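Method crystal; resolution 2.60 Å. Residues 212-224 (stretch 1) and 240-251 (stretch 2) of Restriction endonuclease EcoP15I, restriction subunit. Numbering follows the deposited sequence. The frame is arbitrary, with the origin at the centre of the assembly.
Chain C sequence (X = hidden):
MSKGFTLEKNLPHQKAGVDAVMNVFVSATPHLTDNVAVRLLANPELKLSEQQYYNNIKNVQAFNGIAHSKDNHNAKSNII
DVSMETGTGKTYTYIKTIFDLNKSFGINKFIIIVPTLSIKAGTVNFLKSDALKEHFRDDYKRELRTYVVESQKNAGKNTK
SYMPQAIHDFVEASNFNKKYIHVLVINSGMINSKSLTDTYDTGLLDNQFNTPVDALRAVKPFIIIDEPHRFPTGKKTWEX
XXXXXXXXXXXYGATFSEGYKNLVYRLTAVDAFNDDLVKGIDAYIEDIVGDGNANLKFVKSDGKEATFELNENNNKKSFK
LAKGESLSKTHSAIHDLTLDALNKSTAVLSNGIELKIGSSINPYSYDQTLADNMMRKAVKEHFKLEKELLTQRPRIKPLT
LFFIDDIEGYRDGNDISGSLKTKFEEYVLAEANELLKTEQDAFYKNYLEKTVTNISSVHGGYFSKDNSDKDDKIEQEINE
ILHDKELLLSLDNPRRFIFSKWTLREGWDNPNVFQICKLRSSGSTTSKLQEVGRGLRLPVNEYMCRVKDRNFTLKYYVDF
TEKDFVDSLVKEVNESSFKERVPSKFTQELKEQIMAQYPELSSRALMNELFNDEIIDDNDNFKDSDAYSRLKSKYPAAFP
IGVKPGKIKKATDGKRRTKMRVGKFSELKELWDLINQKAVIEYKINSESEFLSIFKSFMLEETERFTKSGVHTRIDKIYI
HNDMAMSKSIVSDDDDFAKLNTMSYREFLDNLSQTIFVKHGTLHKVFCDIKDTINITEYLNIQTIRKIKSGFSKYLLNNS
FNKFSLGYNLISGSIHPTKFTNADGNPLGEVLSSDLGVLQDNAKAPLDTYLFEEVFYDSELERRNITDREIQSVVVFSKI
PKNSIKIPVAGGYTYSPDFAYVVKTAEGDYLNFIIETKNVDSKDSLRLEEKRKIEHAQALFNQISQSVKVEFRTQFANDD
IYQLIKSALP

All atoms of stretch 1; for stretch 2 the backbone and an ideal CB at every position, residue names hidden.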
ATOM      1  N   PRO C 212      18.805   3.377  -6.784  1.00 54.83           N
ATOM      2  CA  PRO C 212      18.352   2.043  -7.234  1.00 53.97           C
ATOM      3  C   PRO C 212      19.391   1.234  -8.035  1.00 56.98           C
ATOM      4  O   PRO C 212      19.549   0.040  -7.753  1.00 55.09           O
ATOM      5  CB  PRO C 212      17.086   2.355  -8.044  1.00 55.81           C
ATOM      6  CG  PRO C 212      16.604   3.682  -7.507  1.00 60.11           C
ATOM      7  CD  PRO C 212      17.889   4.433  -7.268  1.00 56.20           C
ATOM      8  N   VAL C 213      20.137   1.880  -8.981  1.00 54.41           N
ATOM      9  CA  VAL C 213      21.202   1.221  -9.761  1.00 54.62           C
ATOM     10  C   VAL C 213      22.368   0.679  -8.902  1.00 58.11           C
ATOM     11  O   VAL C 213      22.793  -0.458  -9.115  1.00 58.07           O
ATOM     12  CB  VAL C 213      21.640   1.946 -11.079  1.00 59.32           C
ATOM     13  CG1 VAL C 213      22.232   3.331 -10.818  1.00 59.36           C
ATOM     14  CG2 VAL C 213      22.613   1.099 -11.898  1.00 58.94           C
ATOM     15  N   ASP C 214      22.846   1.465  -7.908  1.00 54.84           N
ATOM     16  CA  ASP C 214      23.920   1.055  -6.974  1.00 54.05           C
ATOM     17  C   ASP C 214      23.447  -0.104  -6.082  1.00 58.14           C
ATOM     18  O   ASP C 214      24.243  -0.988  -5.735  1.00 58.65           O
ATOM     19  CB  ASP C 214      24.369   2.229  -6.090  1.00 55.26           C
ATOM     20  CG  ASP C 214      25.036   3.382  -6.811  1.00 64.03           C
ATOM     21  OD1 ASP C 214      25.621   3.151  -7.887  1.00 63.95           O
ATOM     22  OD2 ASP C 214      25.025   4.506  -6.266  1.00 72.14           O
ATOM     23  N   ALA C 215      22.147  -0.097  -5.720  1.00 52.96           N
ATOM     24  CA  ALA C 215      21.557  -1.149  -4.910  1.00 51.95           C
ATOM     25  C   ALA C 215      21.463  -2.455  -5.716  1.00 54.98           C
ATOM     26  O   ALA C 215      21.768  -3.516  -5.163  1.00 56.63           O
ATOM     27  CB  ALA C 215      20.194  -0.728  -4.420  1.00 52.38           C
ATOM     28  N   LEU C 216      21.086  -2.375  -7.026  1.00 46.82           N
ATOM     29  CA  LEU C 216      20.966  -3.539  -7.912  1.00 43.87           C
ATOM     30  C   LEU C 216      22.323  -4.087  -8.312  1.00 48.71           C
ATOM     31  O   LEU C 216      22.494  -5.308  -8.371  1.00 47.97           O
ATOM     32  CB  LEU C 216      20.105  -3.249  -9.142  1.00 42.87           C
ATOM     33  CG  LEU C 216      18.606  -2.995  -8.895  1.00 45.44           C
ATOM     34  CD1 LEU C 216      18.031  -2.103  -9.935  1.00 44.91           C
ATOM     35  CD2 LEU C 216      17.827  -4.272  -8.841  1.00 45.56           C
ATOM     36  N   ARG C 217      23.304  -3.193  -8.545  1.00 46.81           N
ATOM     37  CA  ARG C 217      24.672  -3.587  -8.872  1.00 46.30           C
ATOM     38  C   ARG C 217      25.276  -4.447  -7.735  1.00 52.39           C
ATOM     39  O   ARG C 217      25.839  -5.506  -8.014  1.00 52.77           O
ATOM     40  CB  ARG C 217      25.531  -2.358  -9.176  1.00 43.67           C
ATOM     41  CG  ARG C 217      26.973  -2.714  -9.536  1.00 49.29           C
ATOM     42  CD  ARG C 217      27.920  -1.543  -9.453  1.00 55.82           C
ATOM     43  NE  ARG C 217      27.564  -0.471 -10.388  1.00 65.86           N
ATOM     44  CZ  ARG C 217      27.209   0.757 -10.022  1.00 72.48           C
ATOM     45  NH1 ARG C 217      27.159   1.085  -8.737  1.00 60.81           N
ATOM     46  NH2 ARG C 217      26.915   1.669 -10.935  1.00 53.74           N
ATOM     47  N   ALA C 218      25.090  -4.017  -6.463  1.00 49.96           N
ATOM     48  CA  ALA C 218      25.571  -4.674  -5.234  1.00 49.90           C
ATOM     49  C   ALA C 218      24.986  -6.072  -4.967  1.00 55.62           C
ATOM     50  O   ALA C 218      25.572  -6.853  -4.202  1.00 56.63           O
ATOM     51  CB  ALA C 218      25.323  -3.775  -4.039  1.00 50.36           C
ATOM     52  N   VAL C 219      23.820  -6.370  -5.568  1.00 51.54           N
ATOM     53  CA  VAL C 219      23.126  -7.655  -5.453  1.00 51.11           C
ATOM     54  C   VAL C 219      23.884  -8.746  -6.279  1.00 56.81           C
ATOM     55  O   VAL C 219      23.678  -9.947  -6.057  1.00 57.10           O
ATOM     56  CB  VAL C 219      21.631  -7.447  -5.845  1.00 54.09           C
ATOM     57  CG1 VAL C 219      21.049  -8.595  -6.658  1.00 53.70           C
ATOM     58  CG2 VAL C 219      20.784  -7.161  -4.616  1.00 53.89           C
ATOM     59  N   LYS C 220      24.812  -8.302  -7.174  1.00 52.70           N
ATOM     60  CA  LYS C 220      25.633  -9.108  -8.084  1.00 52.28           C
ATOM     61  C   LYS C 220      24.677  -9.927  -8.951  1.00 55.26           C
ATOM     62  O   LYS C 220      24.524 -11.125  -8.736  1.00 55.02           O
ATOM     63  CB  LYS C 220      26.668  -9.973  -7.321  1.00 54.95           C
ATOM     64  CG  LYS C 220      27.726  -9.181  -6.558  1.00 61.85           C
ATOM     65  CD  LYS C 220      28.424 -10.082  -5.540  1.00 73.13           C
ATOM     66  CE  LYS C 220      28.992  -9.328  -4.355  1.00 78.37           C
ATOM     67  NZ  LYS C 220      28.875 -10.112  -3.092  1.00 76.83           N
ATOM     68  N   PRO C 221      23.932  -9.289  -9.879  1.00 51.54           N
ATOM     69  CA  PRO C 221      22.891 -10.041 -10.600  1.00 51.12           C
ATOM     70  C   PRO C 221      23.277 -10.800 -11.865  1.00 54.14           C
ATOM     71  O   PRO C 221      24.294 -10.508 -12.498  1.00 55.25           O
ATOM     72  CB  PRO C 221      21.843  -8.965 -10.897  1.00 52.48           C
ATOM     73  CG  PRO C 221      22.629  -7.702 -11.013  1.00 56.20           C
ATOM     74  CD  PRO C 221      23.913  -7.856 -10.249  1.00 51.85           C
ATOM     75  N   PHE C 222      22.400 -11.741 -12.253  1.00 47.80           N
ATOM     76  CA  PHE C 222      22.448 -12.504 -13.500  1.00 46.58           C
ATOM     77  C   PHE C 222      21.308 -11.919 -14.347  1.00 49.49           C
ATOM     78  O   PHE C 222      20.147 -11.957 -13.927  1.00 48.64           O
ATOM     79  CB  PHE C 222      22.254 -14.022 -13.239  1.00 47.60           C
ATOM     80  CG  PHE C 222      23.538 -14.820 -13.172  1.00 48.61           C
ATOM     81  CD1 PHE C 222      24.482 -14.571 -12.185  1.00 51.26           C
ATOM     82  CD2 PHE C 222      23.810 -15.809 -14.107  1.00 50.77           C
ATOM     83  CE1 PHE C 222      25.665 -15.309 -12.128  1.00 52.66           C
ATOM     84  CE2 PHE C 222      24.996 -16.544 -14.047  1.00 53.45           C
ATOM     85  CZ  PHE C 222      25.920 -16.282 -13.066  1.00 51.34           C
ATOM     86  N   ILE C 223      21.648 -11.304 -15.493  1.00 45.29           N
ATOM     87  CA  ILE C 223      20.670 -10.623 -16.346  1.00 43.59           C
ATOM     88  C   ILE C 223      20.314 -11.368 -17.608  1.00 46.37           C
ATOM     89  O   ILE C 223      21.205 -11.730 -18.358  1.00 45.35           O
ATOM     90  CB  ILE C 223      21.066  -9.152 -16.657  1.00 45.57           C
ATOM     91  CG1 ILE C 223      21.365  -8.349 -15.375  1.00 44.85           C
ATOM     92  CG2 ILE C 223      20.001  -8.474 -17.527  1.00 45.61           C
ATOM     93  CD1 ILE C 223      21.764  -6.932 -15.611  1.00 50.18           C
ATOM     94  N   ILE C 224      18.993 -11.506 -17.869  1.00 43.37           N
ATOM     95  CA  ILE C 224      18.380 -12.106 -19.046  1.00 43.70           C
ATOM     96  C   ILE C 224      17.882 -10.976 -19.962  1.00 51.15           C
ATOM     97  O   ILE C 224      17.182 -10.077 -19.494  1.00 52.17           O
ATOM     98  CB  ILE C 224      17.190 -13.036 -18.640  1.00 46.46           C
ATOM     99  CG1 ILE C 224      17.567 -14.101 -17.565  1.00 47.22           C
ATOM    100  CG2 ILE C 224      16.435 -13.624 -19.854  1.00 45.18           C
ATOM    101  CD1 ILE C 224      18.517 -15.228 -17.970  1.00 52.94           C
ATOM    102  N   UNK C 240      22.798   1.725 -19.893  1.00 54.58           N
ATOM    103  CA  UNK C 240      22.193   1.729 -18.559  1.00 53.14           C
ATOM    104  C   UNK C 240      22.253   0.362 -17.895  1.00 55.40           C
ATOM    105  O   UNK C 240      22.412   0.308 -16.673  1.00 55.18           O
ATOM    106  CB  UNK C 240      20.738   2.194 -18.643  1.00 53.14           C
ATOM    107  N   UNK C 241      22.074  -0.734 -18.687  1.00 50.73           N
ATOM    108  CA  UNK C 241      22.156  -2.146 -18.253  1.00 49.11           C
ATOM    109  C   UNK C 241      23.605  -2.425 -17.831  1.00 52.02           C
ATOM    110  O   UNK C 241      23.820  -3.075 -16.800  1.00 51.97           O
ATOM    111  CB  UNK C 241      21.715  -3.101 -19.364  1.00 49.11           C
ATOM    112  N   UNK C 242      24.594  -1.863 -18.578  1.00 48.56           N
ATOM    113  CA  UNK C 242      26.035  -1.969 -18.238  1.00 48.76           C
ATOM    114  C   UNK C 242      26.346  -1.438 -16.819  1.00 53.31           C
ATOM    115  O   UNK C 242      27.230  -1.972 -16.160  1.00 53.75           O
ATOM    116  CB  UNK C 242      26.867  -1.197 -19.264  1.00 48.76           C
ATOM    117  N   UNK C 243      25.588  -0.426 -16.345  1.00 49.62           N
ATOM    118  CA  UNK C 243      25.740   0.179 -15.019  1.00 49.36           C
ATOM    119  C   UNK C 243      25.548  -0.813 -13.859  1.00 53.65           C
ATOM    120  O   UNK C 243      25.997  -0.521 -12.748  1.00 54.61           O
ATOM    121  CB  UNK C 243      24.740   1.327 -14.871  1.00 49.36           C
ATOM    122  N   UNK C 244      24.850  -1.950 -14.092  1.00 49.02           N
ATOM    123  CA  UNK C 244      24.598  -2.964 -13.053  1.00 48.24           C
ATOM    124  C   UNK C 244      25.795  -3.858 -12.743  1.00 51.35           C
ATOM    125  O   UNK C 244      25.723  -4.633 -11.788  1.00 50.73           O
ATOM    126  CB  UNK C 244      23.423  -3.847 -13.479  1.00 48.24           C
ATOM    127  N   UNK C 245      26.863  -3.797 -13.574  1.00 48.02           N
ATOM    128  CA  UNK C 245      28.059  -4.635 -13.473  1.00 48.81           C
ATOM    129  C   UNK C 245      27.662  -6.082 -13.134  1.00 54.58           C
ATOM    130  O   UNK C 245      28.030  -6.642 -12.075  1.00 55.38           O
ATOM    131  CB  UNK C 245      29.016  -4.079 -12.416  1.00 48.81           C
ATOM    132  N   UNK C 246      26.788  -6.623 -14.015  1.00 49.71           N
ATOM    133  CA  UNK C 246      26.193  -7.951 -13.925  1.00 49.63           C
ATOM    134  C   UNK C 246      27.251  -9.058 -14.033  1.00 56.17           C
ATOM    135  O   UNK C 246      28.258  -8.886 -14.732  1.00 55.74           O
ATOM    136  CB  UNK C 246      25.139  -8.125 -15.020  1.00 49.63           C
ATOM    137  N   UNK C 247      27.027 -10.188 -13.327  1.00 53.62           N
ATOM    138  CA  UNK C 247      27.964 -11.312 -13.344  1.00 53.42           C
ATOM    139  C   UNK C 247      28.095 -11.872 -14.745  1.00 56.77           C
ATOM    140  O   UNK C 247      29.218 -12.039 -15.216  1.00 56.89           O
ATOM    141  CB  UNK C 247      27.514 -12.410 -12.378  1.00 53.42           C
ATOM    142  N   UNK C 248      26.943 -12.124 -15.416  1.00 52.09           N
ATOM    143  CA  UNK C 248      26.797 -12.679 -16.773  1.00 50.23           C
ATOM    144  C   UNK C 248      25.463 -12.247 -17.353  1.00 51.66           C
ATOM    145  O   UNK C 248      24.474 -12.156 -16.621  1.00 51.42           O
ATOM    146  CB  UNK C 248      26.904 -14.205 -16.762  1.00 50.23           C
ATOM    147  N   UNK C 249      25.429 -12.026 -18.674  1.00 46.82           N
ATOM    148  CA  UNK C 249      24.229 -11.622 -19.409  1.00 46.23           C
ATOM    149  C   UNK C 249      23.834 -12.696 -20.443  1.00 51.33           C
ATOM    150  O   UNK C 249      24.609 -12.977 -21.358  1.00 51.58           O
ATOM    151  CB  UNK C 249      24.461 -10.278 -20.101  1.00 46.23           C
ATOM    152  N   UNK C 250      22.618 -13.273 -20.310  1.00 47.19           N
ATOM    153  CA  UNK C 250      22.131 -14.286 -21.251  1.00 46.25           C
ATOM    154  C   UNK C 250      21.035 -13.688 -22.147  1.00 47.69           C
ATOM    155  O   UNK C 250      19.956 -13.385 -21.643  1.00 46.63           O
ATOM    156  CB  UNK C 250      21.600 -15.508 -20.499  1.00 46.25           C
ATOM    157  N   UNK C 251      21.331 -13.489 -23.464  1.00 43.17           N
ATOM    158  CA  UNK C 251      20.417 -12.866 -24.445  1.00 42.18           C
ATOM    159  C   UNK C 251      19.620 -13.909 -25.210  1.00 47.54           C
ATOM    160  O   UNK C 251      20.192 -14.892 -25.688  1.00 47.88           O
ATOM    161  CB  UNK C 251      21.201 -11.998 -25.431  1.00 42.18           C
TER

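Position 240 is helical and its CB has nothing of stretch 1 within 5.5 Å, so the contact sets no rule; it is Asn-240. At 241, also helical, CB points sideways, 5.4 Å from Ile-223 CD1, leaving room for a branched or long apolar group. Ile-241 fits, its CG2 4.1 Å from Ile-223 CD1. Position 242 points away and is unconstrained: Glu-242.

At 243, CB lies 3.7 Å from Val-213 CG2 and 4.5 Å from Arg-217 NH2. An aliphatic stem suits the valine, and many polar ends would do. Lys-243 lays its CB against Val-213 and leads its end away, where NZ bonds Asn-240 OD1 at 3.0 Å. Its carbonyl O takes weak hydrogen bonds from Arg-217 NE (2.8 Å) and NH2 (3.0 Å), a backbone role open to almost any residue.

The CB of 244 points away overall, yet sits 4.1 Å from Ile-223 CD1, near Pro-221 and Arg-217. Val-213 and Leu-216 offer further apolar surface to a side chain that turns back, so a large one, aromatic or Leu or Met, is favoured. Phe-244 does so: CE1 meets Leu-216 CD1 at 3.5 Å and Val-213 CG2 at 3.6 Å, while CD2 lies 3.8 Å from Ile-223 CD1.

Position 245 has positive phi (41/56), which favours Gly, Asn or Asp, and Arg-217 nearby rewards an acceptor. Asn-245 answers both: OD1 accepts a weak hydrogen bond from Arg-217 NE at 3.0 Å.

At 246, CB is 3.6 Å from both Pro-221 O and Ile-223 CD1. A small apolar residue suits these close neighbours; Ala-246 places CB against that methyl.

Position 247 points toward stretch 1. Its CB is tight on Phe-222 CE1, and the same CB lies 4.9 Å from Lys-220 O, inviting a flexible donor such as Gln, Lys or Arg. Gln-247 gives NE2 to Lys-220 O at 2.7 Å, while its backbone N bonds Pro-221 O at 2.9 Å.

At 248, CB lies 4.1 Å from Phe-222 CE2, suiting an aromatic or broad aliphatic. Tyr-248 sets CB over one face of the Phe-222 ring, and its O accepts from Ile-223 N at 3.2 Å.

Position 249 points to the same face of the sheet as Ile-223, the face opposite Phe-222 and Ile-224. Here the backbone runs parallel to stretch 1, 249 beside Ile-223 and 250 beside Ile-224. Beta-branched residues suit the extended backbone; Ile-249 brings CG1 4.2 Å from Ile-223 CB.

At 250, CB is 4.0 Å from Ile-224 CD1, calling for an aliphatic. Ile-250 packs CD1 3.7 Å from Ile-224 CD1, and its N bonds Ile-223 O at 2.9 Å.

Position 251 points away, unconstrained here: Arg-251, hydrogen-bonded elsewhere in the structure.

Stretch 2, residues 240-251: NIEKFNAQYIIR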
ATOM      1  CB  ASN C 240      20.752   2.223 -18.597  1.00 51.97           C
ATOM      2  CG  ASN C 240      20.584   3.700 -18.800  1.00 61.42           C
ATOM      3  OD1 ASN C 240      21.435   4.515 -18.433  1.00 52.83           O
ATOM      4  ND2 ASN C 240      19.442   4.075 -19.340  1.00 52.55           N
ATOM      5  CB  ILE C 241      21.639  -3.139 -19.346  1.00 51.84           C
ATOM      6  CG1 ILE C 241      20.128  -2.929 -19.632  1.00 51.61           C
ATOM      7  CG2 ILE C 241      21.947  -4.624 -18.990  1.00 51.77           C
ATOM      8  CD1 ILE C 241      19.616  -3.475 -20.965  1.00 51.73           C
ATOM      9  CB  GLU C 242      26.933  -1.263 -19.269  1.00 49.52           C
ATOM     10  CG  GLU C 242      27.153  -2.042 -20.554  1.00 58.45           C
ATOM     11  CD  GLU C 242      27.828  -1.325 -21.717  1.00 78.55           C
ATOM     12  OE1 GLU C 242      28.419  -0.238 -21.513  1.00 72.74           O
ATOM     13  OE2 GLU C 242      27.799  -1.883 -22.837  1.00 70.87           O
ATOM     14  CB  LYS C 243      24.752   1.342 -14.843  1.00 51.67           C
ATOM     15  CG  LYS C 243      25.136   2.663 -15.485  1.00 55.66           C
ATOM     16  CD  LYS C 243      23.961   3.642 -15.369  1.00 56.71           C
ATOM     17  CE  LYS C 243      24.278   4.996 -15.937  1.00 67.11           C
ATOM     18  NZ  LYS C 243      23.041   5.748 -16.279  1.00 80.90           N
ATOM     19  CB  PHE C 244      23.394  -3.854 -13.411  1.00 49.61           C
ATOM     20  CG  PHE C 244      22.065  -3.154 -13.484  1.00 50.93           C
ATOM     21  CD1 PHE C 244      21.629  -2.343 -12.443  1.00 53.61           C
ATOM     22  CD2 PHE C 244      21.222  -3.348 -14.571  1.00 52.74           C
ATOM     23  CE1 PHE C 244      20.400  -1.692 -12.516  1.00 54.84           C
ATOM     24  CE2 PHE C 244      19.988  -2.713 -14.636  1.00 55.66           C
ATOM     25  CZ  PHE C 244      19.584  -1.886 -13.610  1.00 54.40           C
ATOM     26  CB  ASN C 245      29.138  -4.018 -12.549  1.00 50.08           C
ATOM     27  CG  ASN C 245      29.682  -2.691 -13.066  1.00 79.72           C
ATOM     28  OD1 ASN C 245      29.428  -1.617 -12.502  1.00 77.00           O
ATOM     29  ND2 ASN C 245      30.411  -2.724 -14.179  1.00 67.96           N
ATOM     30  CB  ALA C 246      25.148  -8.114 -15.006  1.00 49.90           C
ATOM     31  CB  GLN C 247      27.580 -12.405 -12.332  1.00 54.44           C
ATOM     32  CG  GLN C 247      28.003 -12.108 -10.901  1.00 64.58           C
ATOM     33  CD  GLN C 247      27.542 -13.185  -9.948  1.00 87.43           C
ATOM     34  OE1 GLN C 247      28.116 -14.270  -9.864  1.00 85.23           O
ATOM     35  NE2 GLN C 247      26.502 -12.907  -9.193  1.00 82.56           N
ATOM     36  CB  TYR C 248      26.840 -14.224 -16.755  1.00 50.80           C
ATOM     37  CG  TYR C 248      28.199 -14.799 -16.439  1.00 51.56           C
ATOM     38  CD1 TYR C 248      28.583 -15.055 -15.125  1.00 53.85           C
ATOM     39  CD2 TYR C 248      29.103 -15.097 -17.453  1.00 51.57           C
ATOM     40  CE1 TYR C 248      29.852 -15.540 -14.823  1.00 54.84           C
ATOM     41  CE2 TYR C 248      30.375 -15.587 -17.163  1.00 52.13           C
ATOM     42  CZ  TYR C 248      30.743 -15.807 -15.846  1.00 61.82           C
ATOM     43  OH  TYR C 248      31.992 -16.279 -15.547  1.00 68.53           O
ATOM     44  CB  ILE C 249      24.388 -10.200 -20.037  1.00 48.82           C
ATOM     45  CG1 ILE C 249      24.619  -9.107 -18.957  1.00 48.70           C
ATOM     46  CG2 ILE C 249      23.206  -9.842 -20.924  1.00 48.01           C
ATOM     47  CD1 ILE C 249      25.565  -8.040 -19.366  1.00 51.54           C
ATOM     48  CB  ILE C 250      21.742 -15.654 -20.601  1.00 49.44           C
ATOM     49  CG1 ILE C 250      22.651 -16.047 -19.404  1.00 49.09           C
ATOM     50  CG2 ILE C 250      21.802 -16.745 -21.673  1.00 51.93           C
ATOM     51  CD1 ILE C 250      22.245 -15.566 -18.024  1.00 54.38           C
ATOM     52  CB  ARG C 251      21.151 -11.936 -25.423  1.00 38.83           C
ATOM     53  CG  ARG C 251      22.113 -10.924 -24.785  1.00 43.11           C
ATOM     54  CD  ARG C 251      22.686  -9.943 -25.813  1.00 48.70           C
ATOM     55  NE  ARG C 251      23.494 -10.607 -26.844  1.00 47.35           N
ATOM     56  CZ  ARG C 251      24.000 -10.011 -27.923  1.00 59.24           C
ATOM     57  NH1 ARG C 251      23.810  -8.712 -28.127  1.00 36.75           N
ATOM     58  NH2 ARG C 251      24.704 -10.712 -28.806  1.00 49.14           N
TER
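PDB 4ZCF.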